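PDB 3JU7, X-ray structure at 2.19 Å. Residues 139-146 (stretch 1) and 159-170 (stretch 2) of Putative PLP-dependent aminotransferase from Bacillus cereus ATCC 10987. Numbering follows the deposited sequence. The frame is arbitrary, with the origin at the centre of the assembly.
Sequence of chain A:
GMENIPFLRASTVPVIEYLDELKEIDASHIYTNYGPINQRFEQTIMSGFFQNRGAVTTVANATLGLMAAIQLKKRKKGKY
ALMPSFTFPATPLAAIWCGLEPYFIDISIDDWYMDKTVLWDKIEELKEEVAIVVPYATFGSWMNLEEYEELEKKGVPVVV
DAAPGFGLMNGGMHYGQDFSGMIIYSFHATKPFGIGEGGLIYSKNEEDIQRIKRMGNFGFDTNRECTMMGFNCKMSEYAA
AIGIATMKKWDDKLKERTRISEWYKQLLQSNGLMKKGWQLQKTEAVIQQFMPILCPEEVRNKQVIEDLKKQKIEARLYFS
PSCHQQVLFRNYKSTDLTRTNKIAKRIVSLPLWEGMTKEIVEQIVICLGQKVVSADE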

ATOM      1  N   PHE A 139     -12.540  -5.906  18.270  1.00 21.81           N
ATOM      2  CA  PHE A 139     -13.162  -4.606  18.570  1.00 21.61           C
ATOM      3  C   PHE A 139     -12.297  -3.686  19.448  1.00 21.90           C
ATOM      4  O   PHE A 139     -12.806  -2.929  20.272  1.00 21.64           O
ATOM      5  CB  PHE A 139     -14.562  -4.799  19.144  1.00 20.33           C
ATOM      6  CG  PHE A 139     -15.503  -5.674  18.274  1.00 24.16           C
ATOM      7  CD1 PHE A 139     -15.544  -5.556  16.909  1.00 18.80           C
ATOM      8  CD2 PHE A 139     -16.399  -6.540  18.872  1.00 24.70           C
ATOM      9  CE1 PHE A 139     -16.425  -6.309  16.145  1.00 30.18           C
ATOM     10  CE2 PHE A 139     -17.279  -7.280  18.126  1.00 27.98           C
ATOM     11  CZ  PHE A 139     -17.291  -7.168  16.754  1.00 26.74           C
ATOM     12  N   GLY A 140     -10.985  -3.745  19.252  1.00 21.70           N
ATOM     13  CA  GLY A 140     -10.052  -2.806  19.915  1.00 21.53           C
ATOM     14  C   GLY A 140      -9.962  -3.072  21.403  1.00 22.25           C
ATOM     15  O   GLY A 140      -9.876  -2.178  22.209  1.00 26.41           O
ATOM     16  N   SER A 141      -9.957  -4.336  21.777  1.00 24.43           N
ATOM     17  CA  SER A 141     -10.084  -4.699  23.166  1.00 24.50           C
ATOM     18  C   SER A 141      -8.810  -5.330  23.658  1.00 23.99           C
ATOM     19  O   SER A 141      -7.863  -5.585  22.888  1.00 23.78           O
ATOM     20  CB  SER A 141     -11.266  -5.661  23.334  1.00 25.31           C
ATOM     21  OG  SER A 141     -11.012  -6.870  22.667  1.00 27.56           O
ATOM     22  N   TRP A 142      -8.801  -5.600  24.950  1.00 23.50           N
ATOM     23  CA  TRP A 142      -7.622  -6.097  25.596  1.00 23.97           C
ATOM     24  C   TRP A 142      -7.593  -7.611  25.610  1.00 22.65           C
ATOM     25  O   TRP A 142      -7.938  -8.240  26.600  1.00 22.96           O
ATOM     26  CB  TRP A 142      -7.575  -5.542  26.996  1.00 24.07           C
ATOM     27  CG  TRP A 142      -6.283  -5.641  27.635  1.00 26.99           C
ATOM     28  CD1 TRP A 142      -5.848  -6.636  28.456  1.00 24.62           C
ATOM     29  CD2 TRP A 142      -5.243  -4.663  27.582  1.00 28.45           C
ATOM     30  NE1 TRP A 142      -4.596  -6.339  28.911  1.00 26.20           N
ATOM     31  CE2 TRP A 142      -4.190  -5.140  28.388  1.00 25.30           C
ATOM     32  CE3 TRP A 142      -5.103  -3.425  26.935  1.00 21.91           C
ATOM     33  CZ2 TRP A 142      -2.992  -4.445  28.545  1.00 24.27           C
ATOM     34  CZ3 TRP A 142      -3.920  -2.729  27.083  1.00 23.61           C
ATOM     35  CH2 TRP A 142      -2.864  -3.242  27.885  1.00 20.89           C
HETATM   36  N   MSE A 143      -7.197  -8.181  24.478  1.00 24.53           N
HETATM   37  CA  MSE A 143      -6.973  -9.626  24.349  1.00 23.20           C
HETATM   38  C   MSE A 143      -5.603  -9.915  24.903  1.00 24.58           C
HETATM   39  O   MSE A 143      -4.585  -9.512  24.331  1.00 24.92           O
HETATM   40  CB  MSE A 143      -7.033 -10.053  22.902  1.00 23.27           C
HETATM   41  CG  MSE A 143      -6.787 -11.531  22.689  1.00 22.56           C
HETATM   42 SE   MSE A 143      -6.821 -11.932  20.811  0.75 18.93          SE
HETATM   43  CE  MSE A 143      -5.120 -11.135  20.251  1.00 21.71           C
ATOM     44  N   ASN A 144      -5.571 -10.601  26.036  1.00 26.23           N
ATOM     45  CA  ASN A 144      -4.337 -10.851  26.732  1.00 26.56           C
ATOM     46  C   ASN A 144      -3.408 -11.687  25.868  1.00 26.14           C
ATOM     47  O   ASN A 144      -3.866 -12.612  25.215  1.00 26.83           O
ATOM     48  CB  ASN A 144      -4.604 -11.577  28.044  1.00 29.05           C
ATOM     49  CG  ASN A 144      -3.450 -11.446  29.004  1.00 39.20           C
ATOM     50  OD1 ASN A 144      -2.421 -12.151  28.887  1.00 40.95           O
ATOM     51  ND2 ASN A 144      -3.597 -10.516  29.966  1.00 47.63           N
ATOM     52  N   LEU A 145      -2.106 -11.379  25.893  1.00 26.77           N
ATOM     53  CA  LEU A 145      -1.137 -12.001  24.978  1.00 27.70           C
ATOM     54  C   LEU A 145      -0.172 -13.003  25.622  1.00 27.09           C
ATOM     55  O   LEU A 145       0.731 -13.489  24.934  1.00 26.35           O
ATOM     56  CB  LEU A 145      -0.333 -10.913  24.237  1.00 26.98           C
ATOM     57  CG  LEU A 145      -1.168 -10.015  23.329  1.00 28.65           C
ATOM     58  CD1 LEU A 145      -0.314  -8.919  22.736  1.00 14.92           C
ATOM     59  CD2 LEU A 145      -1.818 -10.860  22.237  1.00 21.95           C
ATOM     60  N   GLU A 146      -0.356 -13.307  26.917  1.00 25.66           N
ATOM     61  CA  GLU A 146       0.474 -14.297  27.620  1.00 24.55           C
ATOM     62  C   GLU A 146       0.618 -15.628  26.860  1.00 23.84           C
ATOM     63  O   GLU A 146       1.698 -16.113  26.690  1.00 22.99           O
ATOM     64  CB  GLU A 146      -0.098 -14.587  29.017  1.00 22.69           C
ATOM     65  N   VAL A 159       1.302 -13.095  14.740  1.00 22.07           N
ATOM     66  CA  VAL A 159       1.159 -11.735  14.309  1.00 20.23           C
ATOM     67  C   VAL A 159      -0.263 -11.396  14.696  1.00 21.81           C
ATOM     68  O   VAL A 159      -1.257 -12.016  14.198  1.00 21.67           O
ATOM     69  CB  VAL A 159       1.360 -11.552  12.787  1.00 23.42           C
ATOM     70  CG1 VAL A 159       0.845 -10.179  12.376  1.00 17.21           C
ATOM     71  CG2 VAL A 159       2.839 -11.754  12.368  1.00 19.04           C
ATOM     72  N   VAL A 160      -0.367 -10.402  15.568  1.00 20.62           N
ATOM     73  CA  VAL A 160      -1.666 -10.001  16.143  1.00 22.84           C
ATOM     74  C   VAL A 160      -2.271  -8.860  15.342  1.00 23.60           C
ATOM     75  O   VAL A 160      -1.630  -7.795  15.200  1.00 24.02           O
ATOM     76  CB  VAL A 160      -1.499  -9.544  17.596  1.00 19.79           C
ATOM     77  CG1 VAL A 160      -2.819  -8.968  18.146  1.00 18.12           C
ATOM     78  CG2 VAL A 160      -0.954 -10.700  18.459  1.00 23.50           C
ATOM     79  N   ASP A 161      -3.448  -9.112  14.760  1.00 23.96           N
ATOM     80  CA  ASP A 161      -4.266  -8.055  14.151  1.00 23.33           C
ATOM     81  C   ASP A 161      -5.001  -7.274  15.250  1.00 22.69           C
ATOM     82  O   ASP A 161      -5.994  -7.717  15.799  1.00 26.41           O
ATOM     83  CB  ASP A 161      -5.263  -8.646  13.148  1.00 21.32           C
ATOM     84  CG  ASP A 161      -6.055  -7.587  12.387  1.00 26.34           C
ATOM     85  OD1 ASP A 161      -6.164  -6.435  12.857  1.00 26.71           O
ATOM     86  OD2 ASP A 161      -6.621  -7.919  11.318  1.00 32.35           O
ATOM     87  N   ALA A 162      -4.484  -6.096  15.549  1.00 23.37           N
ATOM     88  CA  ALA A 162      -5.059  -5.173  16.499  1.00 21.78           C
ATOM     89  C   ALA A 162      -5.407  -3.896  15.734  1.00 22.19           C
ATOM     90  O   ALA A 162      -5.216  -2.797  16.238  1.00 23.69           O
ATOM     91  CB  ALA A 162      -4.042  -4.887  17.634  1.00 20.91           C
ATOM     92  N   ALA A 163      -5.887  -4.061  14.500  1.00 22.16           N
ATOM     93  CA  ALA A 163      -6.150  -2.939  13.582  1.00 22.78           C
ATOM     94  C   ALA A 163      -6.867  -1.777  14.238  1.00 22.15           C
ATOM     95  O   ALA A 163      -6.454  -0.642  14.075  1.00 22.24           O
ATOM     96  CB  ALA A 163      -6.921  -3.410  12.322  1.00 21.80           C
ATOM     97  N   PRO A 164      -7.930  -2.047  15.024  1.00 24.13           N
ATOM     98  CA  PRO A 164      -8.632  -0.905  15.612  1.00 23.39           C
ATOM     99  C   PRO A 164      -8.227  -0.479  17.030  1.00 22.82           C
ATOM    100  O   PRO A 164      -8.929   0.315  17.653  1.00 24.43           O
ATOM    101  CB  PRO A 164     -10.094  -1.360  15.593  1.00 25.32           C
ATOM    102  CG  PRO A 164     -10.068  -2.823  15.559  1.00 24.20           C
ATOM    103  CD  PRO A 164      -8.730  -3.291  15.101  1.00 24.79           C
ATOM    104  N   GLY A 165      -7.099  -0.964  17.521  1.00 22.59           N
ATOM    105  CA  GLY A 165      -6.788  -0.864  18.942  1.00 23.41           C
ATOM    106  C   GLY A 165      -5.647   0.047  19.293  1.00 25.10           C
ATOM    107  O   GLY A 165      -5.215   0.018  20.419  1.00 26.43           O
ATOM    108  N   PHE A 166      -5.153   0.865  18.368  1.00 24.70           N
ATOM    109  CA  PHE A 166      -4.085   1.784  18.740  1.00 24.31           C
ATOM    110  C   PHE A 166      -4.618   2.784  19.741  1.00 23.56           C
ATOM    111  O   PHE A 166      -5.690   3.335  19.569  1.00 24.41           O
ATOM    112  CB  PHE A 166      -3.535   2.503  17.517  1.00 24.20           C
ATOM    113  CG  PHE A 166      -2.257   3.195  17.756  1.00 26.98           C
ATOM    114  CD1 PHE A 166      -1.094   2.467  17.964  1.00 31.37           C
ATOM    115  CD2 PHE A 166      -2.196   4.589  17.780  1.00 26.09           C
ATOM    116  CE1 PHE A 166       0.104   3.111  18.191  1.00 22.98           C
ATOM    117  CE2 PHE A 166      -1.015   5.237  18.010  1.00 30.52           C
ATOM    118  CZ  PHE A 166       0.149   4.505  18.223  1.00 28.47           C
ATOM    119  N   GLY A 167      -3.814   3.078  20.750  1.00 24.15           N
ATOM    120  CA  GLY A 167      -4.202   3.974  21.801  1.00 21.63           C
ATOM    121  C   GLY A 167      -4.856   3.259  22.957  1.00 22.34           C
ATOM    122  O   GLY A 167      -5.215   3.894  23.915  1.00 26.81           O
ATOM    123  N   LEU A 168      -5.024   1.934  22.877  1.00 25.86           N
ATOM    124  CA  LEU A 168      -5.632   1.139  23.964  1.00 24.68           C
ATOM    125  C   LEU A 168      -4.665   0.916  25.137  1.00 26.81           C
ATOM    126  O   LEU A 168      -3.659   0.194  25.020  1.00 29.70           O
ATOM    127  CB  LEU A 168      -6.124  -0.216  23.449  1.00 21.59           C
ATOM    128  CG  LEU A 168      -6.755  -1.128  24.486  1.00 24.18           C
ATOM    129  CD1 LEU A 168      -7.962  -0.419  25.173  1.00 19.00           C
ATOM    130  CD2 LEU A 168      -7.175  -2.467  23.788  1.00 23.65           C
HETATM  131  N   MSE A 169      -5.024   1.504  26.268  1.00 27.03           N
HETATM  132  CA  MSE A 169      -4.277   1.472  27.523  1.00 28.83           C
HETATM  133  C   MSE A 169      -5.026   0.707  28.603  1.00 29.26           C
HETATM  134  O   MSE A 169      -6.244   0.793  28.701  1.00 30.43           O
HETATM  135  CB  MSE A 169      -4.154   2.898  28.051  1.00 29.00           C
HETATM  136  CG  MSE A 169      -3.582   3.888  27.060  1.00 34.23           C
HETATM  137 SE   MSE A 169      -1.720   3.574  26.892  0.75 35.65          SE
HETATM  138  CE  MSE A 169      -1.190   5.411  26.740  1.00 34.07           C
ATOM    139  N   ASN A 170      -4.298   0.006  29.454  1.00 29.02           N
ATOM    140  CA  ASN A 170      -4.908  -0.712  30.568  1.00 27.79           C
ATOM    141  C   ASN A 170      -3.868  -0.777  31.660  1.00 28.74           C
ATOM    142  O   ASN A 170      -2.803  -1.360  31.484  1.00 27.19           O
ATOM    143  CB  ASN A 170      -5.334  -2.121  30.147  1.00 28.62           C
ATOM    144  CG  ASN A 170      -6.067  -2.882  31.246  1.00 29.28           C
ATOM    145  OD1 ASN A 170      -6.395  -2.324  32.278  1.00 27.34           O
ATOM    146  ND2 ASN A 170      -6.359  -4.168  30.996  1.00 31.26           N
TER

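Two loop-rich segments can pack closely without exchanging a single hydrogen bond when apolar side chains and backbone atoms come into van der Waals contact. Residues 139-146 and 159-170 of this putative PLP-dependent aminotransferase are a clear example. They bury 470 Å² between them, counting both sides, and what holds them against each other is van der Waals contact, with one aromatic ring doing much of the work.

That ring belongs to Trp-142, which has the largest share of covered surface. Its CA-to-CB bond points toward the second stretch, and a t rotamer at chi1 carries the indole out along residues 168-170. Asn-170 lies over one face: its CB stands 3.3 Å from the centroid of the six-membered ring and only 6° off the ring normal, a well-centred CH-pi contact. Here an asparagine serves the aromatic ring through its aliphatic carbon, while its ND2 is hydrogen-bonded elsewhere in the structure. Proximity alone does not make a polar bond, as Trp-142 NE1 and Asn-170 ND2 demonstrate: they are 3.5 Å apart, but both are donors. At the edge of the indole, near its plane, Leu-168 O approaches Trp-142 CZ3 to 3.6 Å.

Leu-168, second in covered area, links the indole to the backbone before it. Its CG lies 3.7 Å from Trp-142 CE3, an apolar contact, whereas its CD2 reaches back to within 3.1 Å of Gly-140 O and 3.3 Å of Ser-141 C. The leucine thus packs against main chain as well as side chain. Leu-168 ends a type II turn that begins at Gly-165, with a 3.1 Å hydrogen bond from Leu-168 N to Gly-165 O.

Gly-140 shows how a missing side chain permits close backbone approach. Its CA is 3.9 Å from the CA of Gly-165, and its N is 3.9 Å from Pro-164 CG. An ideal CB on Gly-140 would fall 3.1 Å from Pro-164 O, a tight fit, and the positive phi of 70° independently favours glycine. At Gly-165, by contrast, there would be room for a CB.

Farther along, the contact thins to apolar touches around Val-160. Met-143, a selenomethionine, brings its CE to 3.8 Å from Val-160 CG1, and Leu-145 CD2 comes to 3.9 Å from Val-160 CG2. Between them, Asn-144 stays out of reach of the second stretch, and its OD1 accepts a 3.1 Å capping bond from Glu-146 N.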